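Local structure of type IV pilus biogenesis protein PilB (Streptococcus sanguinis, 7B7P) at residues A[203-215]-A[227-241]. The protein is a bimodular minor pilin of type IV pili with a direct role in adhesion, carrying a von Willebrand factor A-like module with a metal-ion-dependent adhesion site. Residues are numbered along the deposited sequence; the frame is centred on the assembly and turned at random.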
ATOM      1  N   ILE A 203      12.637  -6.286  -5.242  1.00 75.37           N
ATOM      2  CA  ILE A 203      12.139  -7.662  -5.209  1.00 79.16           C
ATOM      3  C   ILE A 203      12.627  -8.384  -3.950  1.00 81.85           C
ATOM      4  O   ILE A 203      11.844  -9.016  -3.229  1.00 78.25           O
ATOM      5  CB  ILE A 203      12.565  -8.414  -6.483  1.00 78.88           C
ATOM      6  CG1 ILE A 203      11.747  -7.958  -7.695  1.00 77.39           C
ATOM      7  CG2 ILE A 203      12.441  -9.928  -6.271  1.00 82.43           C
ATOM      8  CD1 ILE A 203      10.252  -8.066  -7.520  1.00 78.16           C
ATOM      9  N   LYS A 204      13.936  -8.319  -3.675  1.00 79.86           N
ATOM     10  CA  LYS A 204      14.457  -8.954  -2.469  1.00 80.13           C
ATOM     11  C   LYS A 204      13.798  -8.380  -1.222  1.00 85.66           C
ATOM     12  O   LYS A 204      13.517  -9.110  -0.263  1.00 91.23           O
ATOM     13  CB  LYS A 204      15.972  -8.797  -2.402  1.00 81.71           C
ATOM     14  CG  LYS A 204      16.713  -9.497  -3.536  1.00 86.54           C
ATOM     15  CD  LYS A 204      18.073  -8.843  -3.801  1.00 88.31           C
ATOM     16  CE  LYS A 204      19.111  -9.873  -4.229  1.00 84.86           C
ATOM     17  NZ  LYS A 204      20.071  -9.314  -5.222  1.00 87.12           N
ATOM     18  N   ASP A 205      13.501  -7.076  -1.230  1.00 82.49           N
ATOM     19  CA  ASP A 205      12.803  -6.482  -0.097  1.00 83.45           C
ATOM     20  C   ASP A 205      11.368  -6.996   0.013  1.00 85.32           C
ATOM     21  O   ASP A 205      10.890  -7.271   1.120  1.00 86.99           O
ATOM     22  CB  ASP A 205      12.838  -4.957  -0.204  1.00 81.24           C
ATOM     23  CG  ASP A 205      12.671  -4.278   1.141  1.00 89.70           C
ATOM     24  OD1 ASP A 205      12.893  -4.962   2.172  1.00 97.22           O
ATOM     25  OD2 ASP A 205      12.323  -3.072   1.176  1.00 91.20           O
ATOM     26  N   LEU A 206      10.660  -7.130  -1.120  1.00 84.99           N
ATOM     27  CA  LEU A 206       9.307  -7.690  -1.085  1.00 82.95           C
ATOM     28  C   LEU A 206       9.318  -9.137  -0.605  1.00 85.35           C
ATOM     29  O   LEU A 206       8.404  -9.562   0.114  1.00 84.49           O
ATOM     30  CB  LEU A 206       8.652  -7.611  -2.463  1.00 81.24           C
ATOM     31  CG  LEU A 206       8.123  -6.263  -2.959  1.00 75.42           C
ATOM     32  CD1 LEU A 206       7.506  -6.459  -4.324  1.00 76.69           C
ATOM     33  CD2 LEU A 206       7.131  -5.647  -1.997  1.00 74.03           C
ATOM     34  N   ALA A 207      10.344  -9.907  -0.996  1.00 81.76           N
ATOM     35  CA  ALA A 207      10.446 -11.308  -0.589  1.00 85.67           C
ATOM     36  C   ALA A 207      10.237 -11.484   0.913  1.00 86.32           C
ATOM     37  O   ALA A 207       9.542 -12.412   1.347  1.00 93.68           O
ATOM     38  CB  ALA A 207      11.803 -11.876  -1.010  1.00 77.38           C
ATOM     39  N   GLU A 208      10.775 -10.564   1.718  1.00 92.55           N
ATOM     40  CA  GLU A 208      10.738 -10.710   3.172  1.00 92.56           C
ATOM     41  C   GLU A 208       9.313 -10.768   3.710  1.00 91.78           C
ATOM     42  O   GLU A 208       9.047 -11.458   4.703  1.00 92.31           O
ATOM     43  CB  GLU A 208      11.503  -9.565   3.822  1.00 93.16           C
ATOM     44  CG  GLU A 208      12.995  -9.626   3.603  1.00 91.85           C
ATOM     45  CD  GLU A 208      13.682  -8.363   4.076  1.00104.88           C
ATOM     46  OE1 GLU A 208      14.865  -8.158   3.713  1.00102.81           O
ATOM     47  OE2 GLU A 208      13.029  -7.574   4.805  1.00105.48           O
ATOM     48  N   ILE A 209       8.381 -10.050   3.080  1.00 89.72           N
ATOM     49  CA  ILE A 209       6.987 -10.109   3.514  1.00 88.51           C
ATOM     50  C   ILE A 209       6.452 -11.538   3.455  1.00 93.55           C
ATOM     51  O   ILE A 209       5.594 -11.921   4.264  1.00 92.06           O
ATOM     52  CB  ILE A 209       6.123  -9.152   2.666  1.00 89.84           C
ATOM     53  CG1 ILE A 209       6.814  -7.793   2.509  1.00 88.99           C
ATOM     54  CG2 ILE A 209       4.756  -8.973   3.290  1.00 83.07           C
ATOM     55  CD1 ILE A 209       5.928  -6.715   1.922  1.00 78.57           C
ATOM     56  N   GLY A 210       6.946 -12.350   2.513  1.00 91.43           N
ATOM     57  CA  GLY A 210       6.404 -13.680   2.279  1.00 92.57           C
ATOM     58  C   GLY A 210       5.012 -13.695   1.668  1.00 91.22           C
ATOM     59  O   GLY A 210       4.237 -12.752   1.854  1.00 89.29           O
ATOM     60  N   ASN A 211       4.686 -14.760   0.929  1.00 89.82           N
ATOM     61  CA  ASN A 211       3.336 -14.974   0.401  1.00 91.70           C
ATOM     62  C   ASN A 211       2.959 -13.880  -0.600  1.00 85.91           C
ATOM     63  O   ASN A 211       1.869 -13.299  -0.562  1.00 81.92           O
ATOM     64  CB  ASN A 211       2.314 -15.065   1.536  1.00 94.25           C
ATOM     65  CG  ASN A 211       1.594 -16.387   1.556  1.00 97.30           C
ATOM     66  OD1 ASN A 211       1.932 -17.305   0.796  1.00102.40           O
ATOM     67  ND2 ASN A 211       0.589 -16.499   2.419  1.00101.93           N
ATOM     68  N   ILE A 212       3.874 -13.623  -1.525  1.00 83.18           N
ATOM     69  CA  ILE A 212       3.830 -12.415  -2.327  1.00 81.39           C
ATOM     70  C   ILE A 212       4.390 -12.753  -3.701  1.00 81.89           C
ATOM     71  O   ILE A 212       5.543 -13.181  -3.820  1.00 82.91           O
ATOM     72  CB  ILE A 212       4.611 -11.269  -1.655  1.00 81.25           C
ATOM     73  CG1 ILE A 212       4.770 -10.061  -2.575  1.00 79.11           C
ATOM     74  CG2 ILE A 212       5.947 -11.759  -1.103  1.00 85.74           C
ATOM     75  CD1 ILE A 212       4.977  -8.769  -1.779  1.00 75.30           C
ATOM     76  N   SER A 213       3.560 -12.609  -4.730  1.00 77.28           N
ATOM     77  CA  SER A 213       3.987 -12.897  -6.089  1.00 78.59           C
ATOM     78  C   SER A 213       3.952 -11.639  -6.948  1.00 69.33           C
ATOM     79  O   SER A 213       3.242 -10.674  -6.661  1.00 70.65           O
ATOM     80  CB  SER A 213       3.140 -14.013  -6.721  1.00 78.34           C
ATOM     81  OG  SER A 213       1.813 -13.946  -6.268  1.00 84.22           O
ATOM     82  N   VAL A 214       4.762 -11.659  -7.996  1.00 70.85           N
ATOM     83  CA  VAL A 214       5.003 -10.494  -8.828  1.00 71.39           C
ATOM     84  C   VAL A 214       5.030 -10.936 -10.287  1.00 73.38           C
ATOM     85  O   VAL A 214       5.332 -12.091 -10.600  1.00 71.05           O
ATOM     86  CB  VAL A 214       6.330  -9.795  -8.432  1.00 74.10           C
ATOM     87  CG1 VAL A 214       6.429  -9.605  -6.917  1.00 71.08           C
ATOM     88  CG2 VAL A 214       7.517 -10.605  -8.906  1.00 75.66           C
ATOM     89  N   ASN A 215       4.688 -10.011 -11.186  1.00 70.00           N
ATOM     90  CA  ASN A 215       4.972 -10.174 -12.607  1.00 68.09           C
ATOM     91  C   ASN A 215       5.491  -8.842 -13.122  1.00 67.24           C
ATOM     92  O   ASN A 215       5.528  -7.847 -12.393  1.00 68.98           O
ATOM     93  CB  ASN A 215       3.749 -10.670 -13.402  1.00 68.82           C
ATOM     94  CG  ASN A 215       2.691  -9.589 -13.608  1.00 73.19           C
ATOM     95  OD1 ASN A 215       2.643  -8.603 -12.860  1.00 68.25           O
ATOM     96  ND2 ASN A 215       1.840  -9.762 -14.640  1.00 60.15           N
ATOM     97  N   GLN A 227       7.421 -10.697 -18.076  1.00 69.62           N
ATOM     98  CA  GLN A 227       7.072 -11.966 -17.459  1.00 70.81           C
ATOM     99  C   GLN A 227       5.580 -11.881 -17.186  1.00 66.61           C
ATOM    100  O   GLN A 227       5.152 -11.103 -16.328  1.00 69.76           O
ATOM    101  CB  GLN A 227       7.856 -12.222 -16.172  1.00 71.14           C
ATOM    102  CG  GLN A 227       7.398 -13.472 -15.430  1.00 73.57           C
ATOM    103  CD  GLN A 227       8.194 -13.732 -14.168  1.00 78.51           C
ATOM    104  OE1 GLN A 227       7.647 -13.740 -13.069  1.00 77.69           O
ATOM    105  NE2 GLN A 227       9.499 -13.943 -14.320  1.00 84.61           N
ATOM    106  N   GLN A 228       4.792 -12.665 -17.927  1.00 64.26           N
ATOM    107  CA  GLN A 228       3.348 -12.551 -17.825  1.00 71.58           C
ATOM    108  C   GLN A 228       2.820 -13.209 -16.558  1.00 70.86           C
ATOM    109  O   GLN A 228       1.962 -12.642 -15.873  1.00 68.75           O
ATOM    110  CB  GLN A 228       2.683 -13.148 -19.066  1.00 68.21           C
ATOM    111  CG  GLN A 228       1.205 -13.398 -18.887  1.00 65.10           C
ATOM    112  CD  GLN A 228       0.463 -13.528 -20.207  1.00 68.33           C
ATOM    113  OE1 GLN A 228       1.024 -13.976 -21.205  1.00 66.97           O
ATOM    114  NE2 GLN A 228      -0.807 -13.138 -20.214  1.00 64.43           N
ATOM    115  N   ASN A 229       3.311 -14.391 -16.227  1.00 72.93           N
ATOM    116  CA  ASN A 229       2.780 -15.104 -15.075  1.00 73.48           C
ATOM    117  C   ASN A 229       3.489 -14.651 -13.809  1.00 71.06           C
ATOM    118  O   ASN A 229       4.581 -14.087 -13.856  1.00 72.20           O
ATOM    119  CB  ASN A 229       2.917 -16.619 -15.261  1.00 80.71           C
ATOM    120  CG  ASN A 229       2.113 -17.135 -16.452  1.00 83.48           C
ATOM    121  OD1 ASN A 229       0.887 -16.956 -16.525  1.00 86.15           O
ATOM    122  ND2 ASN A 229       2.801 -17.769 -17.395  1.00 83.07           N
ATOM    123  N   PHE A 230       2.850 -14.907 -12.670  1.00 71.67           N
ATOM    124  CA  PHE A 230       3.300 -14.394 -11.378  1.00 75.40           C
ATOM    125  C   PHE A 230       4.229 -15.388 -10.683  1.00 77.47           C
ATOM    126  O   PHE A 230       3.824 -16.520 -10.392  1.00 83.49           O
ATOM    127  CB  PHE A 230       2.098 -14.087 -10.487  1.00 71.29           C
ATOM    128  CG  PHE A 230       1.389 -12.818 -10.851  1.00 71.01           C
ATOM    129  CD1 PHE A 230       0.635 -12.733 -12.022  1.00 70.05           C
ATOM    130  CD2 PHE A 230       1.490 -11.700 -10.036  1.00 69.81           C
ATOM    131  CE1 PHE A 230      -0.019 -11.549 -12.368  1.00 70.89           C
ATOM    132  CE2 PHE A 230       0.836 -10.503 -10.371  1.00 73.86           C
ATOM    133  CZ  PHE A 230       0.082 -10.432 -11.545  1.00 72.16           C
ATOM    134  N   SER A 231       5.464 -14.957 -10.402  1.00 77.30           N
ATOM    135  CA  SER A 231       6.394 -15.734  -9.581  1.00 76.68           C
ATOM    136  C   SER A 231       6.105 -15.509  -8.107  1.00 79.88           C
ATOM    137  O   SER A 231       6.092 -14.364  -7.642  1.00 80.50           O
ATOM    138  CB  SER A 231       7.851 -15.342  -9.851  1.00 79.44           C
ATOM    139  OG  SER A 231       8.143 -15.185 -11.224  1.00 84.46           O
ATOM    140  N   ASN A 232       5.896 -16.594  -7.362  1.00 83.70           N
ATOM    141  CA  ASN A 232       5.935 -16.501  -5.910  1.00 86.78           C
ATOM    142  C   ASN A 232       7.391 -16.403  -5.469  1.00 89.71           C
ATOM    143  O   ASN A 232       8.220 -17.236  -5.851  1.00 91.89           O
ATOM    144  CB  ASN A 232       5.259 -17.707  -5.260  1.00 88.18           C
ATOM    145  CG  ASN A 232       4.992 -17.497  -3.778  1.00 91.34           C
ATOM    146  OD1 ASN A 232       5.654 -16.691  -3.120  1.00 93.50           O
ATOM    147  ND2 ASN A 232       4.025 -18.228  -3.244  1.00 92.45           N
ATOM    148  N   LEU A 233       7.708 -15.371  -4.686  1.00 89.29           N
ATOM    149  CA  LEU A 233       9.091 -15.180  -4.268  1.00 93.78           C
ATOM    150  C   LEU A 233       9.529 -16.190  -3.214  1.00 95.43           C
ATOM    151  O   LEU A 233      10.732 -16.436  -3.079  1.00 99.55           O
ATOM    152  CB  LEU A 233       9.295 -13.756  -3.748  1.00 90.58           C
ATOM    153  CG  LEU A 233       8.794 -12.631  -4.654  1.00 84.57           C
ATOM    154  CD1 LEU A 233       8.886 -11.308  -3.926  1.00 79.92           C
ATOM    155  CD2 LEU A 233       9.565 -12.591  -5.958  1.00 79.00           C
ATOM    156  N   ASP A 234       8.586 -16.785  -2.473  1.00 97.00           N
ATOM    157  CA  ASP A 234       8.934 -17.829  -1.515  1.00 97.30           C
ATOM    158  C   ASP A 234       9.470 -19.080  -2.196  1.00 98.95           C
ATOM    159  O   ASP A 234      10.067 -19.931  -1.524  1.00101.79           O
ATOM    160  CB  ASP A 234       7.728 -18.191  -0.652  1.00 94.61           C
ATOM    161  CG  ASP A 234       7.273 -17.038   0.226  1.00 98.82           C
ATOM    162  OD1 ASP A 234       7.877 -15.946   0.133  1.00 99.71           O
ATOM    163  OD2 ASP A 234       6.319 -17.226   1.015  1.00 97.74           O
ATOM    164  N   ASN A 235       9.267 -19.216  -3.504  1.00 93.87           N
ATOM    165  CA  ASN A 235       9.862 -20.284  -4.291  1.00 95.59           C
ATOM    166  C   ASN A 235      11.074 -19.811  -5.070  1.00 98.04           C
ATOM    167  O   ASN A 235      11.585 -20.559  -5.908  1.00 96.35           O
ATOM    168  CB  ASN A 235       8.842 -20.886  -5.267  1.00 93.80           C
ATOM    169  CG  ASN A 235       7.513 -21.241  -4.607  1.00101.58           C
ATOM    170  OD1 ASN A 235       7.388 -21.261  -3.376  1.00102.05           O
ATOM    171  ND2 ASN A 235       6.513 -21.541  -5.432  1.00100.34           N
ATOM    172  N   GLY A 236      11.529 -18.584  -4.843  1.00 95.56           N
ATOM    173  CA  GLY A 236      12.698 -18.125  -5.560  1.00 98.55           C
ATOM    174  C   GLY A 236      12.634 -16.728  -6.141  1.00100.98           C
ATOM    175  O   GLY A 236      11.906 -16.465  -7.109  1.00103.03           O
ATOM    176  N   THR A 237      13.410 -15.825  -5.535  1.00 99.59           N
ATOM    177  CA  THR A 237      13.753 -14.536  -6.124  1.00 97.62           C
ATOM    178  C   THR A 237      14.389 -14.689  -7.498  1.00 98.50           C
ATOM    179  O   THR A 237      14.434 -13.721  -8.265  1.00 92.39           O
ATOM    180  CB  THR A 237      14.727 -13.790  -5.208  1.00101.91           C
ATOM    181  OG1 THR A 237      16.044 -14.331  -5.382  1.00106.61           O
ATOM    182  CG2 THR A 237      14.324 -13.962  -3.751  1.00106.00           C
ATOM    183  N   ASN A 238      14.821 -15.901  -7.844  1.00101.16           N
ATOM    184  CA  ASN A 238      15.847 -16.083  -8.865  1.00 97.14           C
ATOM    185  C   ASN A 238      15.305 -15.881 -10.271  1.00 96.77           C
ATOM    186  O   ASN A 238      15.970 -15.268 -11.117  1.00 94.94           O
ATOM    187  CB  ASN A 238      16.448 -17.480  -8.734  1.00100.73           C
ATOM    188  CG  ASN A 238      17.928 -17.488  -8.955  1.00106.55           C
ATOM    189  OD1 ASN A 238      18.398 -17.536 -10.095  1.00110.00           O
ATOM    190  ND2 ASN A 238      18.685 -17.431  -7.863  1.00102.92           N
ATOM    191  N   THR A 239      14.111 -16.403 -10.548  1.00 95.41           N
ATOM    192  CA  THR A 239      13.647 -16.410 -11.926  1.00 97.47           C
ATOM    193  C   THR A 239      13.283 -15.008 -12.407  1.00 94.93           C
ATOM    194  O   THR A 239      13.491 -14.686 -13.584  1.00 93.43           O
ATOM    195  CB  THR A 239      12.477 -17.385 -12.068  1.00 96.14           C
ATOM    196  OG1 THR A 239      11.238 -16.712 -11.804  1.00100.59           O
ATOM    197  CG2 THR A 239      12.643 -18.534 -11.072  1.00 96.04           C
ATOM    198  N   ILE A 240      12.774 -14.147 -11.519  1.00 87.28           N
ATOM    199  CA  ILE A 240      12.411 -12.805 -11.969  1.00 89.93           C
ATOM    200  C   ILE A 240      13.639 -11.896 -12.048  1.00 88.32           C
ATOM    201  O   ILE A 240      13.757 -11.082 -12.974  1.00 83.68           O
ATOM    202  CB  ILE A 240      11.303 -12.203 -11.082  1.00 82.23           C
ATOM    203  CG1 ILE A 240      10.947 -10.809 -11.600  1.00 84.33           C
ATOM    204  CG2 ILE A 240      11.734 -12.139  -9.630  1.00 83.96           C
ATOM    205  CD1 ILE A 240       9.486 -10.455 -11.480  1.00 83.19           C
ATOM    206  N   ILE A 241      14.573 -12.014 -11.094  1.00 88.63           N
ATOM    207  CA  ILE A 241      15.775 -11.185 -11.148  1.00 85.33           C
ATOM    208  C   ILE A 241      16.544 -11.463 -12.427  1.00 86.07           C
ATOM    209  O   ILE A 241      17.180 -10.566 -12.994  1.00 84.60           O
ATOM    210  CB  ILE A 241      16.656 -11.415  -9.910  1.00 86.60           C
ATOM    211  CG1 ILE A 241      15.965 -10.916  -8.651  1.00 84.67           C
ATOM    212  CG2 ILE A 241      17.993 -10.709 -10.065  1.00 85.51           C
ATOM    213  CD1 ILE A 241      16.878 -10.917  -7.439  1.00 85.89           C
TER
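Val214 and Ser231 form the antiparallel hydrogen-bonded pair that joins strand 212-215 to strand 230-232. Ser231 N gives to Val214 O at 2.9 Å, and Val214 N returns a bond to Ser231 O. Beyond the non-hydrogen-bonded pair Ser213 and Asn232, Leu233 N donates to Ile212 O (3.2 Å), which carries the ladder into the 3-10 turn 233-235. That turn opens with an Asx turn, Asn232 OD1 accepting from Asp234 N.

Past the end of helix 191-209, where Gly210 has positive phi, Asp234 takes up the next backbone donor: Asn211 N reaches Asp234 OD2 at 3.0 Å from above the carboxylate plane, with a weak second bond to OD1. At the far end, Asn215 lays its amide over one face of the Phe230 ring, the planes 16° apart and Asn215 CG 3.4 Å from Phe230 CZ. With Asn215 CG set between its backbone N and carbonyl carbon (chi1 74°), the amide lies over the ring while CB sits above the ring centre, a CH-pi contact. The amide is gripped at both ends: Asn215 ND2 donates to Gln228 O at 3.1 Å and also bonds Ser268, while OD1 is paired with Ser165.

Between these polar ends Leu233 fills the angle between helix and strand. Leu233 CD1 lies against Ala207 N and Leu206 CB, and Leu233 CD2 meets Ile203 CG2 (3.9 Å) and Val214 CG2, with Ile240 extending the apolar layer.

The contact thus packs helix 191-209 and the start of helix 238-245 on one side of the von Willebrand A-like sheet; strand 212-219 is flanked by parallel strand 162-169, and Phe230 reaches helix 258-270.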